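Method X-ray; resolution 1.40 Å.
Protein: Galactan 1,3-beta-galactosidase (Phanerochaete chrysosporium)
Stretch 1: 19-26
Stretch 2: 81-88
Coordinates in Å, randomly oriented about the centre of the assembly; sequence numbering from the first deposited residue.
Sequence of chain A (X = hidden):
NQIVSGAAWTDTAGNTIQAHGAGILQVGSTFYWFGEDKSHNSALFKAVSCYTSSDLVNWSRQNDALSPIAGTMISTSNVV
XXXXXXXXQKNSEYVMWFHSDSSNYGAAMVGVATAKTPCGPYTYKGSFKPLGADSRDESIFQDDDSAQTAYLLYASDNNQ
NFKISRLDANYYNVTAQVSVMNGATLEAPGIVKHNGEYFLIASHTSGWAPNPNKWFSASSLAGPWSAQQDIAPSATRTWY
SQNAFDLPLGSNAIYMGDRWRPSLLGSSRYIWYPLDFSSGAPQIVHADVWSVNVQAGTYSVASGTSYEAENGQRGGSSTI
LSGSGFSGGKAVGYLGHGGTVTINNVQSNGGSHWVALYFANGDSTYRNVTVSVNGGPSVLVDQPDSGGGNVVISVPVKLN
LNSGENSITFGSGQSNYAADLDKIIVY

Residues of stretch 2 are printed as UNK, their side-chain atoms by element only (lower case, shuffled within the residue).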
# COMPACT_ATOMS: atom_id res chain seq x y z
N ALA A 19 7.21 7.69 -0.69
CA ALA A 19 6.49 7.91 0.56
C ALA A 19 5.91 6.58 1.06
O ALA A 19 4.71 6.39 1.21
CB ALA A 19 5.43 9.00 0.37
N HIS A 20 6.79 5.61 1.28
CA HIS A 20 6.38 4.30 1.76
C HIS A 20 6.05 4.36 3.25
O HIS A 20 6.52 5.23 3.97
CB HIS A 20 7.51 3.31 1.45
CG HIS A 20 8.06 3.46 0.07
ND1 HIS A 20 7.50 2.83 -1.03
CD2 HIS A 20 9.08 4.21 -0.41
CE1 HIS A 20 8.17 3.16 -2.12
NE2 HIS A 20 9.14 3.99 -1.77
N GLY A 21 5.20 3.43 3.69
CA GLY A 21 4.77 3.49 5.08
C GLY A 21 3.92 4.71 5.37
O GLY A 21 4.10 5.36 6.43
N ALA A 22 2.97 5.02 4.48
CA ALA A 22 2.25 6.30 4.43
C ALA A 22 1.69 6.73 5.78
O ALA A 22 1.12 5.94 6.53
CB ALA A 22 1.06 6.15 3.48
N GLY A 23 1.80 8.03 6.04
CA GLY A 23 0.97 8.72 7.01
C GLY A 23 0.30 9.90 6.33
O GLY A 23 0.96 10.68 5.64
N ILE A 24 -1.02 10.03 6.48
CA ILE A 24 -1.78 11.11 5.86
C ILE A 24 -2.21 12.10 6.93
O ILE A 24 -2.57 11.71 8.05
CB ILE A 24 -3.01 10.58 5.09
CG1 ILE A 24 -2.60 9.48 4.12
CG2 ILE A 24 -3.69 11.73 4.34
CD1 ILE A 24 -1.70 9.93 2.96
N LEU A 25 -2.18 13.39 6.58
CA LEU A 25 -2.65 14.48 7.43
C LEU A 25 -3.51 15.38 6.57
O LEU A 25 -3.16 15.69 5.43
CB LEU A 25 -1.45 15.28 7.97
CG LEU A 25 -1.70 16.68 8.57
CD1 LEU A 25 -2.34 16.61 9.94
CD2 LEU A 25 -0.40 17.47 8.63
N GLN A 26 -4.65 15.82 7.11
CA GLN A 26 -5.48 16.79 6.42
C GLN A 26 -5.46 18.09 7.20
O GLN A 26 -5.71 18.10 8.41
CB GLN A 26 -6.92 16.29 6.25
CG GLN A 26 -7.77 17.21 5.38
CD GLN A 26 -9.23 16.81 5.30
OE1 GLN A 26 -9.61 15.71 5.70
NE2 GLN A 26 -10.06 17.70 4.78
N UNK A 81 10.74 4.58 10.16
CA UNK A 81 9.68 3.92 9.42
C UNK A 81 8.31 4.42 9.84
O UNK A 81 8.10 4.83 10.99
c UNK A 81 9.73 2.39 9.57
c UNK A 81 10.87 1.76 8.74
c UNK A 81 11.06 0.28 8.97
o UNK A 81 10.34 -0.31 9.80
o UNK A 81 11.94 -0.31 8.31
N UNK A 82 7.37 4.34 8.90
CA UNK A 82 5.96 4.56 9.14
C UNK A 82 5.66 5.89 9.86
O UNK A 82 5.01 5.91 10.89
n UNK A 82 4.41 -1.78 7.29
n UNK A 82 3.11 0.08 7.64
c UNK A 82 4.83 0.88 9.79
c UNK A 82 4.16 -0.66 7.96
c UNK A 82 5.39 2.10 9.05
c UNK A 82 5.33 3.39 9.88
n UNK A 82 4.97 -0.33 8.97
N UNK A 83 6.12 7.02 9.30
CA UNK A 83 5.83 8.31 9.93
C UNK A 83 4.33 8.58 9.95
O UNK A 83 3.58 8.15 9.07
c UNK A 83 6.55 9.31 9.02
c UNK A 83 6.72 7.18 7.96
c UNK A 83 6.51 8.64 7.66
N UNK A 84 3.89 9.31 10.97
CA UNK A 84 2.49 9.70 11.15
C UNK A 84 2.53 11.11 11.73
O UNK A 84 3.41 11.40 12.54
c UNK A 84 1.78 8.75 12.15
c UNK A 84 1.25 5.52 10.07
c UNK A 84 1.83 7.26 11.77
n UNK A 84 2.30 5.56 8.98
c UNK A 84 0.91 6.92 10.61
N UNK A 85 1.63 11.98 11.30
CA UNK A 85 1.61 13.37 11.77
C UNK A 85 0.19 13.76 12.14
O UNK A 85 -0.75 13.53 11.37
c UNK A 85 2.17 14.35 10.71
c UNK A 85 2.15 15.78 11.27
c UNK A 85 3.58 13.97 10.30
N UNK A 86 0.04 14.34 13.33
CA UNK A 86 -1.22 14.91 13.77
C UNK A 86 -1.00 16.33 14.28
O UNK A 86 0.10 16.68 14.74
c UNK A 86 -1.05 13.82 16.06
c UNK A 86 -2.41 12.71 14.24
c UNK A 86 -1.76 13.07 17.17
c UNK A 86 -1.94 14.04 14.84
N UNK A 87 -2.04 17.15 14.21
CA UNK A 87 -1.96 18.54 14.65
C UNK A 87 -2.47 18.67 16.07
O UNK A 87 -3.58 18.21 16.39
c UNK A 87 -1.54 22.99 14.31
c UNK A 87 -1.57 21.64 13.97
c UNK A 87 -2.78 19.44 13.72
c UNK A 87 -3.84 22.88 14.94
c UNK A 87 -2.74 20.90 14.10
c UNK A 87 -3.87 21.53 14.59
c UNK A 87 -2.68 23.60 14.79
N UNK A 88 -1.67 19.30 16.91
CA UNK A 88 -2.03 19.58 18.30
C UNK A 88 -2.60 21.00 18.39
O UNK A 88 -1.86 21.98 18.22
c UNK A 88 -1.17 19.51 20.66
c UNK A 88 -0.81 19.42 19.20
n UNK A 88 -1.18 18.37 21.34
o UNK A 88 -1.47 20.58 21.17
O HOH W 1 -0.44 10.44 9.74
O HOH W 2 -3.09 12.34 10.67

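Position 81 carries three carbons, the third bearing two oxygens: a carboxylate on a two-carbon stem. It touches nothing on stretch 1, its end leading away, and one oxygen is hydrogen-bonded elsewhere in the structure. This is Glu81, whose charged end suits a partly exposed place.

Position 82 has three carbons, a nitrogen, then a carbon holding two more nitrogens, a planar guanidinium. Its closest contact with stretch 1 is made by the backbone: CA lies 3.4 Å from Gly21 O in a nearly straight CA-H...O contact. Gly21 suits this closeness, since an ideal CB there would sit 3.3 Å from CA of position 82, and its positive phi by itself favours glycine. The residue is Arg82; though buried, its guanidinium has NH1 hydrogen-bonded elsewhere in the structure.

At position 83 three carbons close a ring onto the backbone nitrogen. The ring carbon bonded to that nitrogen lies 3.5 Å from Gly21 O. The ring nitrogen has no hydrogen to donate; backbone O is 3.4 Å from Gly23 CA, a second CA-H...O contact. An ideal CB on Gly23 would fall 2.2 Å from that oxygen, a clash that glycine avoids. The closed ring identifies Pro83.

Position 84 shows four carbons in a row ending in nitrogen. Its CB points sideways, but the chain folds back, bringing the terminal nitrogen to 2.7 Å from Ala22 O in a hydrogen bond. This is Lys84, with chi1 and chi2 both m. NZ also donates to Pro83 O at 2.9 Å. A long, flexible amine suits a place where carbonyls of both stretches converge.

Position 85 has one carbon bearing two others, a compact fork. One branch carbon packs 4.0 Å from Leu25 CD2. This is Val85, a fitting apolar partner in a buried setting.

Position 86 has four carbons, forked at the first, with one arm two carbons long. Its CA-to-CB bond points away; backbone CA lies 4.3 Å from Leu25 CD1. This is Ile86, apolar in a buried place.

Position 87 bears one carbon and a six-carbon ring. CB points toward stretch 1, yet the ring leads away; backbone N is 4.3 Å from Leu25 CD1. This is Phe87, partly exposed, its bulky ring led off the contact.

Position 88 has two carbons, the second carrying one oxygen and one nitrogen, and is out of reach of stretch 1. This amide is Asn88; though buried, both its polar atoms are hydrogen-bonded elsewhere in the structure.

The two strands run nearly parallel, 7° apart, without a direct backbone hydrogen bond. Glycines permit close approach at one end, and Lys84 ties the strands there. Farther along, water 1 bridges Ile24 O and Val85 N, water 2 bridges Ile24 O and Val85 O, and Leu25 adds apolar packing.

Stretch 2, residues 81-88: ERPKVIFN
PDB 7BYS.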